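Local coordinates for hydrogenase expression/formation protein HypE (Desulfovibrio vulgaris subsp. vulgaris, PDB 2Z1U) that binds ATP and magnesium and probably takes part in the maturation of hydrogenases, as a member of the HypE family, at residues S83-R88 with G149-D154; G159-P164 with V212-V217; E206-E211 with A288-G293. One frame throughout, in Å; residues are numbered along the deposited sequence.

Contact 1. Residues S83-R88 with G149-D154; sequences SMLGAR and GEILVD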
ATOM      1  N   SER A  83      -3.321  -8.990 -12.272  1.00 48.28           N
ATOM      2  CA  SER A  83      -3.712  -9.873 -13.391  1.00 48.54           C
ATOM      3  C   SER A  83      -4.026  -9.141 -14.693  1.00 49.16           C
ATOM      4  O   SER A  83      -3.771  -9.676 -15.783  1.00 49.03           O
ATOM      5  CB  SER A  83      -4.900 -10.779 -13.015  1.00 48.14           C
ATOM      6  OG  SER A  83      -4.571 -11.650 -11.922  1.00 48.21           O
ATOM      7  N   MET A  84      -4.580  -7.929 -14.585  1.00 49.59           N
ATOM      8  CA  MET A  84      -4.955  -7.144 -15.784  1.00 49.97           C
ATOM      9  C   MET A  84      -3.779  -6.828 -16.708  1.00 49.90           C
ATOM     10  O   MET A  84      -3.980  -6.580 -17.887  1.00 51.01           O
ATOM     11  CB  MET A  84      -5.688  -5.850 -15.396  1.00 49.27           C
ATOM     12  CG  MET A  84      -6.975  -6.027 -14.586  1.00 50.20           C
ATOM     13  SD  MET A  84      -8.244  -7.071 -15.354  1.00 50.15           S
ATOM     14  CE  MET A  84      -7.809  -8.729 -14.788  1.00 49.74           C
ATOM     15  N   LEU A  85      -2.558  -6.825 -16.173  1.00 50.25           N
ATOM     16  CA  LEU A  85      -1.368  -6.662 -17.003  1.00 50.28           C
ATOM     17  C   LEU A  85      -0.825  -7.998 -17.518  1.00 50.73           C
ATOM     18  O   LEU A  85       0.342  -8.088 -17.901  1.00 50.98           O
ATOM     19  CB  LEU A  85      -0.276  -5.919 -16.232  1.00 50.35           C
ATOM     20  CG  LEU A  85       0.356  -4.727 -16.958  1.00 50.63           C
ATOM     21  CD1 LEU A  85      -0.665  -3.587 -17.108  1.00 51.44           C
ATOM     22  CD2 LEU A  85       1.609  -4.246 -16.223  1.00 49.75           C
ATOM     23  N   GLY A  86      -1.665  -9.033 -17.535  1.00 50.62           N
ATOM     24  CA  GLY A  86      -1.262 -10.328 -18.079  1.00 50.04           C
ATOM     25  C   GLY A  86      -0.168 -10.940 -17.231  1.00 50.08           C
ATOM     26  O   GLY A  86       0.742 -11.587 -17.755  1.00 49.95           O
ATOM     27  N   ALA A  87      -0.261 -10.728 -15.917  1.00 49.97           N
ATOM     28  CA  ALA A  87       0.733 -11.207 -14.967  1.00 50.02           C
ATOM     29  C   ALA A  87       0.158 -12.226 -13.990  1.00 50.21           C
ATOM     30  O   ALA A  87      -1.055 -12.291 -13.783  1.00 50.70           O
ATOM     31  CB  ALA A  87       1.354 -10.037 -14.211  1.00 49.81           C
ATOM     32  N   ARG A  88       1.049 -13.030 -13.414  1.00 50.16           N
ATOM     33  CA  ARG A  88       0.710 -13.990 -12.383  1.00 50.23           C
ATOM     34  C   ARG A  88       1.003 -13.320 -11.029  1.00 50.35           C
ATOM     35  O   ARG A  88       2.160 -13.136 -10.681  1.00 51.01           O
ATOM     36  CB  ARG A  88       1.577 -15.258 -12.570  1.00 50.33           C
ATOM     37  CG  ARG A  88       1.392 -16.331 -11.526  1.00 48.83           C
ATOM     38  CD  ARG A  88       2.388 -17.469 -11.764  1.00 51.14           C
ATOM     39  NE  ARG A  88       2.071 -18.167 -13.009  1.00 51.46           N
ATOM     40  CZ  ARG A  88       2.964 -18.782 -13.775  1.00 55.39           C
ATOM     41  NH1 ARG A  88       4.247 -18.797 -13.428  1.00 55.87           N
ATOM     42  NH2 ARG A  88       2.573 -19.400 -14.883  1.00 54.95           N
ATOM     43  N   GLY A 149       3.419  -9.267  -9.215  1.00 52.65           N
ATOM     44  CA  GLY A 149       3.319 -10.468 -10.022  1.00 54.33           C
ATOM     45  C   GLY A 149       4.302 -10.521 -11.178  1.00 54.61           C
ATOM     46  O   GLY A 149       4.892  -9.512 -11.560  1.00 55.09           O
ATOM     47  N   GLU A 150       4.440 -11.708 -11.750  1.00 54.45           N
ATOM     48  CA  GLU A 150       5.341 -11.956 -12.868  1.00 54.97           C
ATOM     49  C   GLU A 150       4.566 -11.850 -14.195  1.00 54.42           C
ATOM     50  O   GLU A 150       3.578 -12.559 -14.403  1.00 53.74           O
ATOM     51  CB  GLU A 150       5.991 -13.336 -12.688  1.00 55.02           C
ATOM     52  CG  GLU A 150       6.847 -13.397 -11.408  1.00 56.04           C
ATOM     53  CD  GLU A 150       7.151 -14.812 -10.921  1.00 56.84           C
ATOM     54  OE1 GLU A 150       6.207 -15.637 -10.821  1.00 59.64           O
ATOM     55  OE2 GLU A 150       8.339 -15.083 -10.623  1.00 57.74           O
ATOM     56  N   ILE A 151       5.000 -10.961 -15.086  1.00 54.41           N
ATOM     57  CA  ILE A 151       4.329 -10.831 -16.381  1.00 54.70           C
ATOM     58  C   ILE A 151       4.543 -12.094 -17.215  1.00 55.14           C
ATOM     59  O   ILE A 151       5.660 -12.631 -17.273  1.00 54.23           O
ATOM     60  CB  ILE A 151       4.686  -9.521 -17.128  1.00 55.15           C
ATOM     61  CG1 ILE A 151       4.069  -8.325 -16.383  1.00 55.10           C
ATOM     62  CG2 ILE A 151       4.151  -9.547 -18.569  1.00 53.96           C
ATOM     63  CD1 ILE A 151       4.670  -6.993 -16.704  1.00 56.31           C
ATOM     64  N   LEU A 152       3.452 -12.576 -17.812  1.00 54.91           N
ATOM     65  CA  LEU A 152       3.424 -13.881 -18.479  1.00 56.02           C
ATOM     66  C   LEU A 152       3.646 -13.823 -19.987  1.00 56.25           C
ATOM     67  O   LEU A 152       3.963 -14.836 -20.599  1.00 56.00           O
ATOM     68  CB  LEU A 152       2.105 -14.611 -18.186  1.00 55.74           C
ATOM     69  CG  LEU A 152       1.791 -14.952 -16.724  1.00 56.53           C
ATOM     70  CD1 LEU A 152       0.326 -15.334 -16.582  1.00 57.40           C
ATOM     71  CD2 LEU A 152       2.703 -16.060 -16.195  1.00 57.22           C
ATOM     72  N   VAL A 153       3.472 -12.645 -20.584  1.00 57.02           N
ATOM     73  CA  VAL A 153       3.524 -12.514 -22.047  1.00 57.77           C
ATOM     74  C   VAL A 153       4.113 -11.191 -22.506  1.00 58.29           C
ATOM     75  O   VAL A 153       4.033 -10.187 -21.794  1.00 58.24           O
ATOM     76  CB  VAL A 153       2.123 -12.654 -22.709  1.00 57.64           C
ATOM     77  CG1 VAL A 153       1.686 -14.102 -22.766  1.00 58.14           C
ATOM     78  CG2 VAL A 153       1.076 -11.777 -22.011  1.00 57.72           C
ATOM     79  N   ASP A 154       4.691 -11.208 -23.709  1.00 58.89           N
ATOM     80  CA  ASP A 154       5.137  -9.992 -24.380  1.00 59.39           C
ATOM     81  C   ASP A 154       4.727 -10.051 -25.855  1.00 59.16           C
ATOM     82  O   ASP A 154       5.096 -10.994 -26.554  1.00 59.27           O
ATOM     83  CB  ASP A 154       6.653  -9.809 -24.235  1.00 60.06           C
ATOM     84  CG  ASP A 154       7.096  -8.368 -24.466  1.00 61.84           C
ATOM     85  OD1 ASP A 154       7.005  -7.883 -25.609  1.00 65.00           O
ATOM     86  OD2 ASP A 154       7.548  -7.719 -23.502  1.00 66.05           O
TER
HETATM   87  O   HOH W   1       5.419 -18.508 -10.411  1.00 57.25           O

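Contact 2. Residues G159-P164 with V212-V217; sequences GDRARP and VGDIHV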
ATOM      1  N   GLY A 159      -4.186  -0.863 -21.656  1.00 53.60           N
ATOM      2  CA  GLY A 159      -5.349  -0.043 -22.025  1.00 53.43           C
ATOM      3  C   GLY A 159      -5.260   0.577 -23.412  1.00 53.95           C
ATOM      4  O   GLY A 159      -6.288   0.830 -24.050  1.00 53.77           O
ATOM      5  N   ASP A 160      -4.033   0.795 -23.882  1.00 54.26           N
ATOM      6  CA  ASP A 160      -3.785   1.427 -25.182  1.00 55.11           C
ATOM      7  C   ASP A 160      -3.664   0.460 -26.369  1.00 55.42           C
ATOM      8  O   ASP A 160      -3.292   0.871 -27.474  1.00 55.31           O
ATOM      9  CB  ASP A 160      -2.573   2.378 -25.101  1.00 55.41           C
ATOM     10  CG  ASP A 160      -1.247   1.657 -24.894  1.00 56.40           C
ATOM     11  OD1 ASP A 160      -1.218   0.429 -24.650  1.00 58.64           O
ATOM     12  OD2 ASP A 160      -0.209   2.342 -24.962  1.00 58.54           O
ATOM     13  N   ARG A 161      -4.008  -0.811 -26.157  1.00 55.64           N
ATOM     14  CA  ARG A 161      -3.805  -1.840 -27.193  1.00 55.22           C
ATOM     15  C   ARG A 161      -5.066  -2.361 -27.904  1.00 55.44           C
ATOM     16  O   ARG A 161      -4.975  -3.285 -28.735  1.00 55.23           O
ATOM     17  CB  ARG A 161      -2.980  -3.005 -26.611  1.00 55.61           C
ATOM     18  CG  ARG A 161      -1.540  -2.620 -26.242  1.00 55.08           C
ATOM     19  CD  ARG A 161      -0.639  -3.845 -25.986  1.00 55.30           C
ATOM     20  NE  ARG A 161      -0.558  -4.689 -27.175  1.00 55.63           N
ATOM     21  CZ  ARG A 161      -0.770  -6.005 -27.210  1.00 55.51           C
ATOM     22  NH1 ARG A 161      -1.043  -6.684 -26.099  1.00 52.87           N
ATOM     23  NH2 ARG A 161      -0.694  -6.644 -28.378  1.00 53.26           N
ATOM     24  N   ALA A 162      -6.227  -1.772 -27.604  1.00 55.12           N
ATOM     25  CA  ALA A 162      -7.455  -2.097 -28.333  1.00 55.40           C
ATOM     26  C   ALA A 162      -7.317  -1.580 -29.764  1.00 55.72           C
ATOM     27  O   ALA A 162      -6.930  -0.432 -29.975  1.00 55.74           O
ATOM     28  CB  ALA A 162      -8.675  -1.485 -27.669  1.00 55.12           C
ATOM     29  N   ARG A 163      -7.602  -2.437 -30.734  1.00 56.13           N
ATOM     30  CA  ARG A 163      -7.436  -2.077 -32.137  1.00 57.09           C
ATOM     31  C   ARG A 163      -8.698  -2.412 -32.948  1.00 56.16           C
ATOM     32  O   ARG A 163      -9.477  -3.282 -32.542  1.00 55.76           O
ATOM     33  CB  ARG A 163      -6.163  -2.742 -32.700  1.00 57.46           C
ATOM     34  CG  ARG A 163      -6.287  -4.241 -33.028  1.00 59.54           C
ATOM     35  CD  ARG A 163      -5.316  -4.661 -34.154  1.00 59.44           C
ATOM     36  NE  ARG A 163      -5.584  -5.993 -34.717  1.00 63.88           N
ATOM     37  CZ  ARG A 163      -4.775  -7.052 -34.603  1.00 65.15           C
ATOM     38  NH1 ARG A 163      -3.630  -6.954 -33.941  1.00 66.29           N
ATOM     39  NH2 ARG A 163      -5.103  -8.216 -35.163  1.00 65.53           N
ATOM     40  N   PRO A 164      -8.939  -1.691 -34.076  1.00 55.56           N
ATOM     41  CA  PRO A 164     -10.082  -1.973 -34.950  1.00 55.06           C
ATOM     42  C   PRO A 164     -10.283  -3.459 -35.250  1.00 54.36           C
ATOM     43  O   PRO A 164      -9.323  -4.158 -35.578  1.00 54.53           O
ATOM     44  CB  PRO A 164      -9.741  -1.208 -36.240  1.00 55.27           C
ATOM     45  CG  PRO A 164      -8.901  -0.051 -35.764  1.00 55.03           C
ATOM     46  CD  PRO A 164      -8.159  -0.525 -34.538  1.00 55.63           C
ATOM     47  N   VAL A 212      -4.997 -19.007 -24.908  1.00 52.29           N
ATOM     48  CA  VAL A 212      -5.727 -18.344 -25.996  1.00 52.52           C
ATOM     49  C   VAL A 212      -4.759 -17.427 -26.756  1.00 52.54           C
ATOM     50  O   VAL A 212      -4.626 -17.543 -27.986  1.00 52.50           O
ATOM     51  CB  VAL A 212      -6.982 -17.592 -25.478  1.00 52.33           C
ATOM     52  CG1 VAL A 212      -7.678 -16.831 -26.610  1.00 52.73           C
ATOM     53  CG2 VAL A 212      -7.938 -18.580 -24.810  1.00 51.87           C
ATOM     54  N   GLY A 213      -4.076 -16.556 -26.010  1.00 52.22           N
ATOM     55  CA  GLY A 213      -3.030 -15.676 -26.544  1.00 52.11           C
ATOM     56  C   GLY A 213      -3.515 -14.454 -27.316  1.00 52.03           C
ATOM     57  O   GLY A 213      -4.690 -14.361 -27.682  1.00 51.27           O
ATOM     58  N   ASP A 214      -2.592 -13.518 -27.551  1.00 51.99           N
ATOM     59  CA  ASP A 214      -2.856 -12.270 -28.286  1.00 52.50           C
ATOM     60  C   ASP A 214      -3.943 -11.427 -27.615  1.00 52.05           C
ATOM     61  O   ASP A 214      -4.761 -10.793 -28.274  1.00 52.11           O
ATOM     62  CB  ASP A 214      -3.169 -12.545 -29.776  1.00 53.01           C
ATOM     63  CG  ASP A 214      -2.801 -11.368 -30.694  1.00 54.93           C
ATOM     64  OD1 ASP A 214      -2.137 -10.406 -30.234  1.00 58.62           O
ATOM     65  OD2 ASP A 214      -3.177 -11.404 -31.885  1.00 56.96           O
ATOM     66  N   ILE A 215      -3.934 -11.411 -26.284  1.00 52.04           N
ATOM     67  CA  ILE A 215      -4.860 -10.574 -25.526  1.00 51.43           C
ATOM     68  C   ILE A 215      -4.405  -9.117 -25.619  1.00 51.35           C
ATOM     69  O   ILE A 215      -3.269  -8.786 -25.234  1.00 51.55           O
ATOM     70  CB  ILE A 215      -4.946 -11.007 -24.026  1.00 51.35           C
ATOM     71  CG1 ILE A 215      -5.249 -12.513 -23.889  1.00 50.76           C
ATOM     72  CG2 ILE A 215      -5.975 -10.147 -23.283  1.00 50.95           C
ATOM     73  CD1 ILE A 215      -6.541 -13.009 -24.599  1.00 50.78           C
ATOM     74  N   HIS A 216      -5.279  -8.247 -26.126  1.00 50.74           N
ATOM     75  CA  HIS A 216      -4.933  -6.831 -26.240  1.00 50.19           C
ATOM     76  C   HIS A 216      -5.148  -6.037 -24.958  1.00 49.76           C
ATOM     77  O   HIS A 216      -4.251  -5.316 -24.542  1.00 49.64           O
ATOM     78  CB  HIS A 216      -5.659  -6.162 -27.411  1.00 49.73           C
ATOM     79  CG  HIS A 216      -5.193  -6.627 -28.755  1.00 49.85           C
ATOM     80  ND1 HIS A 216      -5.836  -6.271 -29.921  1.00 49.82           N
ATOM     81  CD2 HIS A 216      -4.154  -7.413 -29.122  1.00 49.79           C
ATOM     82  CE1 HIS A 216      -5.212  -6.821 -30.949  1.00 50.83           C
ATOM     83  NE2 HIS A 216      -4.189  -7.517 -30.491  1.00 50.43           N
ATOM     84  N   VAL A 217      -6.345  -6.144 -24.367  1.00 49.89           N
ATOM     85  CA  VAL A 217      -6.707  -5.387 -23.152  1.00 49.41           C
ATOM     86  C   VAL A 217      -7.448  -6.236 -22.123  1.00 49.89           C
ATOM     87  O   VAL A 217      -8.339  -7.015 -22.464  1.00 50.27           O
ATOM     88  CB  VAL A 217      -7.603  -4.140 -23.435  1.00 49.48           C
ATOM     89  CG1 VAL A 217      -7.537  -3.148 -22.247  1.00 47.93           C
ATOM     90  CG2 VAL A 217      -7.202  -3.445 -24.725  1.00 50.45           C
TER
HETATM   91  O   HOH W   2      -2.352  -8.473 -32.329  1.00 59.74           O

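Contact 3. Residues E206-E211 with A288-G293; sequences EKLVLE and AVLREG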
ATOM      1  N   GLU A 206      -4.602 -16.156 -16.434  1.00 48.20           N
ATOM      2  CA  GLU A 206      -3.472 -16.996 -16.807  1.00 48.44           C
ATOM      3  C   GLU A 206      -3.813 -17.877 -18.030  1.00 48.26           C
ATOM      4  O   GLU A 206      -3.047 -17.916 -19.007  1.00 47.73           O
ATOM      5  CB  GLU A 206      -2.961 -17.821 -15.603  1.00 48.45           C
ATOM      6  CG  GLU A 206      -1.820 -18.796 -15.972  1.00 49.63           C
ATOM      7  CD  GLU A 206      -0.948 -19.195 -14.798  1.00 50.18           C
ATOM      8  OE1 GLU A 206      -0.775 -18.380 -13.871  1.00 53.16           O
ATOM      9  OE2 GLU A 206      -0.399 -20.321 -14.814  1.00 54.57           O
ATOM     10  N   LYS A 207      -4.970 -18.544 -18.000  1.00 48.17           N
ATOM     11  CA  LYS A 207      -5.371 -19.408 -19.115  1.00 48.57           C
ATOM     12  C   LYS A 207      -5.635 -18.606 -20.386  1.00 48.60           C
ATOM     13  O   LYS A 207      -5.297 -19.058 -21.475  1.00 48.64           O
ATOM     14  CB  LYS A 207      -6.582 -20.282 -18.780  1.00 48.67           C
ATOM     15  CG  LYS A 207      -6.788 -21.389 -19.805  1.00 48.60           C
ATOM     16  CD  LYS A 207      -7.969 -22.286 -19.489  1.00 48.89           C
ATOM     17  CE  LYS A 207      -7.911 -23.540 -20.358  1.00 47.92           C
ATOM     18  NZ  LYS A 207      -9.031 -24.460 -20.050  1.00 48.00           N
ATOM     19  N   LEU A 208      -6.220 -17.412 -20.249  1.00 48.44           N
ATOM     20  CA  LEU A 208      -6.441 -16.537 -21.397  1.00 48.63           C
ATOM     21  C   LEU A 208      -5.125 -16.193 -22.081  1.00 48.88           C
ATOM     22  O   LEU A 208      -4.987 -16.332 -23.292  1.00 49.01           O
ATOM     23  CB  LEU A 208      -7.122 -15.237 -20.967  1.00 47.78           C
ATOM     24  CG  LEU A 208      -8.629 -15.239 -20.711  1.00 47.42           C
ATOM     25  CD1 LEU A 208      -9.058 -13.850 -20.232  1.00 50.05           C
ATOM     26  CD2 LEU A 208      -9.432 -15.668 -21.958  1.00 47.54           C
ATOM     27  N   VAL A 209      -4.168 -15.743 -21.282  1.00 48.57           N
ATOM     28  CA  VAL A 209      -2.930 -15.184 -21.786  1.00 49.98           C
ATOM     29  C   VAL A 209      -1.998 -16.266 -22.374  1.00 50.46           C
ATOM     30  O   VAL A 209      -1.436 -16.097 -23.473  1.00 50.88           O
ATOM     31  CB  VAL A 209      -2.310 -14.273 -20.680  1.00 50.16           C
ATOM     32  CG1 VAL A 209      -0.822 -14.425 -20.529  1.00 52.24           C
ATOM     33  CG2 VAL A 209      -2.768 -12.803 -20.881  1.00 50.82           C
ATOM     34  N   LEU A 210      -1.916 -17.403 -21.687  1.00 50.47           N
ATOM     35  CA  LEU A 210      -1.041 -18.508 -22.097  1.00 50.59           C
ATOM     36  C   LEU A 210      -1.625 -19.503 -23.096  1.00 50.93           C
ATOM     37  O   LEU A 210      -0.872 -20.097 -23.870  1.00 50.99           O
ATOM     38  CB  LEU A 210      -0.526 -19.263 -20.868  1.00 50.71           C
ATOM     39  CG  LEU A 210       0.253 -18.430 -19.856  1.00 51.11           C
ATOM     40  CD1 LEU A 210       0.545 -19.276 -18.639  1.00 52.18           C
ATOM     41  CD2 LEU A 210       1.534 -17.894 -20.473  1.00 52.43           C
ATOM     42  N   GLU A 211      -2.938 -19.712 -23.069  1.00 51.13           N
ATOM     43  CA  GLU A 211      -3.555 -20.715 -23.938  1.00 52.62           C
ATOM     44  C   GLU A 211      -4.331 -20.138 -25.117  1.00 52.14           C
ATOM     45  O   GLU A 211      -4.314 -20.703 -26.199  1.00 52.45           O
ATOM     46  CB  GLU A 211      -4.380 -21.725 -23.131  1.00 52.10           C
ATOM     47  CG  GLU A 211      -3.502 -22.489 -22.126  1.00 55.45           C
ATOM     48  CD  GLU A 211      -4.195 -23.657 -21.457  1.00 55.27           C
ATOM     49  OE1 GLU A 211      -4.177 -23.704 -20.209  1.00 59.47           O
ATOM     50  OE2 GLU A 211      -4.750 -24.519 -22.167  1.00 61.22           O
ATOM     51  N   ALA A 288     -14.896 -19.081 -24.473  1.00 50.21           N
ATOM     52  CA  ALA A 288     -14.974 -20.427 -23.908  1.00 49.96           C
ATOM     53  C   ALA A 288     -14.267 -20.474 -22.551  1.00 49.53           C
ATOM     54  O   ALA A 288     -14.744 -21.104 -21.613  1.00 50.12           O
ATOM     55  CB  ALA A 288     -14.369 -21.474 -24.862  1.00 50.44           C
ATOM     56  N   VAL A 289     -13.128 -19.803 -22.453  1.00 49.08           N
ATOM     57  CA  VAL A 289     -12.371 -19.748 -21.205  1.00 47.85           C
ATOM     58  C   VAL A 289     -13.116 -18.939 -20.130  1.00 47.78           C
ATOM     59  O   VAL A 289     -13.234 -19.371 -18.980  1.00 47.37           O
ATOM     60  CB  VAL A 289     -10.921 -19.230 -21.455  1.00 47.85           C
ATOM     61  CG1 VAL A 289     -10.232 -18.847 -20.150  1.00 46.92           C
ATOM     62  CG2 VAL A 289     -10.110 -20.309 -22.212  1.00 47.60           C
ATOM     63  N   LEU A 290     -13.637 -17.784 -20.507  1.00 47.43           N
ATOM     64  CA  LEU A 290     -14.391 -16.912 -19.614  1.00 48.01           C
ATOM     65  C   LEU A 290     -15.606 -17.634 -19.042  1.00 47.81           C
ATOM     66  O   LEU A 290     -15.962 -17.431 -17.853  1.00 47.61           O
ATOM     67  CB  LEU A 290     -14.840 -15.652 -20.359  1.00 46.89           C
ATOM     68  CG  LEU A 290     -13.727 -14.752 -20.902  1.00 49.74           C
ATOM     69  CD1 LEU A 290     -14.318 -13.691 -21.816  1.00 48.11           C
ATOM     70  CD2 LEU A 290     -12.972 -14.109 -19.750  1.00 48.95           C
ATOM     71  N   ARG A 291     -16.279 -18.479 -19.814  1.00 47.83           N
ATOM     72  CA  ARG A 291     -17.430 -19.266 -19.344  1.00 48.84           C
ATOM     73  C   ARG A 291     -17.101 -20.191 -18.163  1.00 48.87           C
ATOM     74  O   ARG A 291     -17.978 -20.522 -17.363  1.00 49.16           O
ATOM     75  CB  ARG A 291     -18.042 -20.083 -20.495  1.00 48.79           C
ATOM     76  CG  ARG A 291     -18.856 -19.229 -21.456  1.00 51.01           C
ATOM     77  CD  ARG A 291     -19.503 -20.114 -22.534  1.00 54.27           C
ATOM     78  NE  ARG A 291     -20.139 -19.293 -23.557  1.00 57.23           N
ATOM     79  CZ  ARG A 291     -19.758 -19.209 -24.829  1.00 57.59           C
ATOM     80  NH1 ARG A 291     -18.727 -19.905 -25.300  1.00 54.52           N
ATOM     81  NH2 ARG A 291     -20.431 -18.414 -25.638  1.00 58.16           N
ATOM     82  N   GLU A 292     -15.831 -20.567 -18.049  1.00 48.19           N
ATOM     83  CA  GLU A 292     -15.378 -21.452 -16.984  1.00 48.75           C
ATOM     84  C   GLU A 292     -14.755 -20.695 -15.817  1.00 48.74           C
ATOM     85  O   GLU A 292     -14.440 -21.308 -14.807  1.00 48.44           O
ATOM     86  CB  GLU A 292     -14.442 -22.540 -17.527  1.00 47.64           C
ATOM     87  CG  GLU A 292     -15.083 -23.363 -18.611  1.00 47.35           C
ATOM     88  CD  GLU A 292     -14.390 -24.689 -18.853  1.00 49.42           C
ATOM     89  OE1 GLU A 292     -15.045 -25.588 -19.378  1.00 53.57           O
ATOM     90  OE2 GLU A 292     -13.205 -24.837 -18.517  1.00 48.27           O
ATOM     91  N   GLY A 293     -14.650 -19.368 -15.938  1.00 48.60           N
ATOM     92  CA  GLY A 293     -14.083 -18.523 -14.877  1.00 48.58           C
ATOM     93  C   GLY A 293     -15.124 -18.104 -13.860  1.00 47.98           C
ATOM     94  O   GLY A 293     -16.298 -18.397 -14.035  1.00 49.09           O
TER
HETATM   95  O   HOH W   3     -11.506 -23.258 -20.109  1.00 48.23           O

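Contact 1. Residues S83-R88 with G149-D154
Gly86, Ala87 and Arg88 pair with Glu150, Ile151 and Leu152 as a short antiparallel beta ladder, where strand 87-99 begins and strand 141-151 ends, in the four-stranded sheet of the N-terminal, AIR synthase-like half. Three backbone bonds hold it: Leu152 N to Gly86 O at 2.9 Å, and the reciprocal pair between Arg88 and Glu150, in which Arg88 N reaches Glu150 O at 2.8 Å. Ala87 and Ile151 form the non-hydrogen-bonded pair, and their backbones come unusually close, CA to CA 3.9 Å, an approach that suits a methyl side chain. On the face shared by these two residues, Ile151 CG1 packs on Ala87 CB at 3.9 Å and its CD1 meets Leu85 CD2; strand 50-58 adds Ala52 to this apolar patch. Gly86 closes a type I turn from Ser83 and has positive phi (66°), a conformation glycine adopts easily; a CB here would also stand tight against Val153 CG2. Arg88 and Glu150 project from the other face. Arg88 CG lies anti to the backbone N, beside the carbonyl carbon (chi1 177°). The guanidinium has one face over Leu152 CD2, nearest to NH2 at 3.6 Å, and NE forms a salt bridge with Glu206 of helix 202-212. A water joins Arg88 NH1 (3.2 Å) to Glu150 OE1 (3.0 Å), while Glu150 also engages Arg90 through OE1 and the backbone N of Thr48 through OE2. The side chain of Leu85 lies about 8 Å from a bound ATP, near the magnesium ligand Asp81, and packs on Asn40 of the second subunit: a type I turn leading from helix 70-83 into strand 87-99, beside the nucleotide site, in keeping with the PurM-like N-terminal domain.

Contact 2. Residues G159-P164 with V212-V217
Residues 159-164 and 212-217 are two irregular segments that run 126° apart and draw nearest at Arg161 and His216, CA to CA 5.2 Å. His216 sits between two arginines. Its CB packs on the carbonyl O of Arg161 at 3.2 Å, and Arg161 NH2 comes to 3.6 Å from His216 CD2, the guanidinium and ring planes being inclined by 64°. The Arg161 chain bends at chi3; at its far end NH1 makes a weak, strongly bent bond to Ile215 O, 3.2 Å, and a further hydrogen bond to Ala156 O. A long side chain with several N-H groups suits a place between two backbone carbonyls. On the flank, Val217 at the start of strand 217-219 and His216 both face Ile277 of strand 275-278, a classic beta bulge at the edge of the seven-stranded sheet in the C-terminal half. Val217 points toward the 159-164 loop: its CG2 meets Ala162 CB at 3.8 Å and its CG1 the CA of Gly159, while Ile233 of helix 225-237 packs on both Ala162 and Val217. Arg163 lies at the outer edge of the imidazole, its guanidinium turned 56° from the ring and one face over CE1, with NH1 3.4 Å from His216 CE1. The ring is oriented from both nitrogens. ND1 is hydrogen-bonded to Asp166, whose OD2 also takes Arg163 N, and NE2 bonds at 2.8 Å to a water in the ring plane. That water donates to Asp214 OD1 at 2.9 Å and accepts a weak bond from Arg163 NH1.

Contact 3. Residues E206-E211 with A288-G293
Residues 206-211 of helix 202-212 and residues 288-293, at the C-terminal part of helix 280-291, come together with their backbones nearest at Leu208 and Val289, CA to CA 6.7 Å. The first segment is helical throughout and widens into a pi-type turn at 208-211. Val289 is the central side chain, its CB directed at the opposite helix and its two methyls divided between neighbours. CG1, anti to the backbone N (chi1 166°), packs at 3.7 Å on Leu208 CD2, whereas CG2 lies 4.0 Å from Lys207 CD. A beta-branched residue suits the place because both methyls sit close to the backbone, each against a different neighbour. Leu208 uses its other branch for a second neighbour: CD1 touches Leu290 CD2 at 4.0 Å, the two leucines crossing at about a right angle. Leu208 and Leu290 are buried, and longer flexible side chains suit that deeper layer; Val204 and Val212 of helix 202-212 add apolar contacts to Val289. At the outer margin, Lys207 extends beyond CG so that its methylenes pass by Val289 while the ammonium group reaches on toward Glu292. The charged atoms, Lys207 NZ and Glu292 OE2, stand 4.5 Å apart, beyond a salt bridge. One water spans them, accepting from NZ at 2.8 Å and donating to OE2, also at 2.8 Å. No direct hydrogen bond crosses between the segments, so the helices are joined by contact of aliphatic side chains, with the opposite charges meeting through solvent and probably adding only a modest attraction.

From the N terminus, contact 1 comes first: the chain leaves 83-88, runs through helix 104-121 and strand 124-133, and returns along strand 141-151, closing a loop within the N-terminal sheet. Contact 2 opens only after it has closed, joining 159-164 to the segment before strand 217-219. Contact 3 begins within that second loop, at 206-211, and ends beyond it at 288-293, so contacts 2 and 3 cross. Helix 202-212 unites them: Val209 of contact 3 packs on Leu152 and Val153 of contact 1, and a probable hydrogen bond runs from Gly213 N of contact 2 to Leu208 O. The helix thereby ties the N-terminal sheet to the C-terminal half.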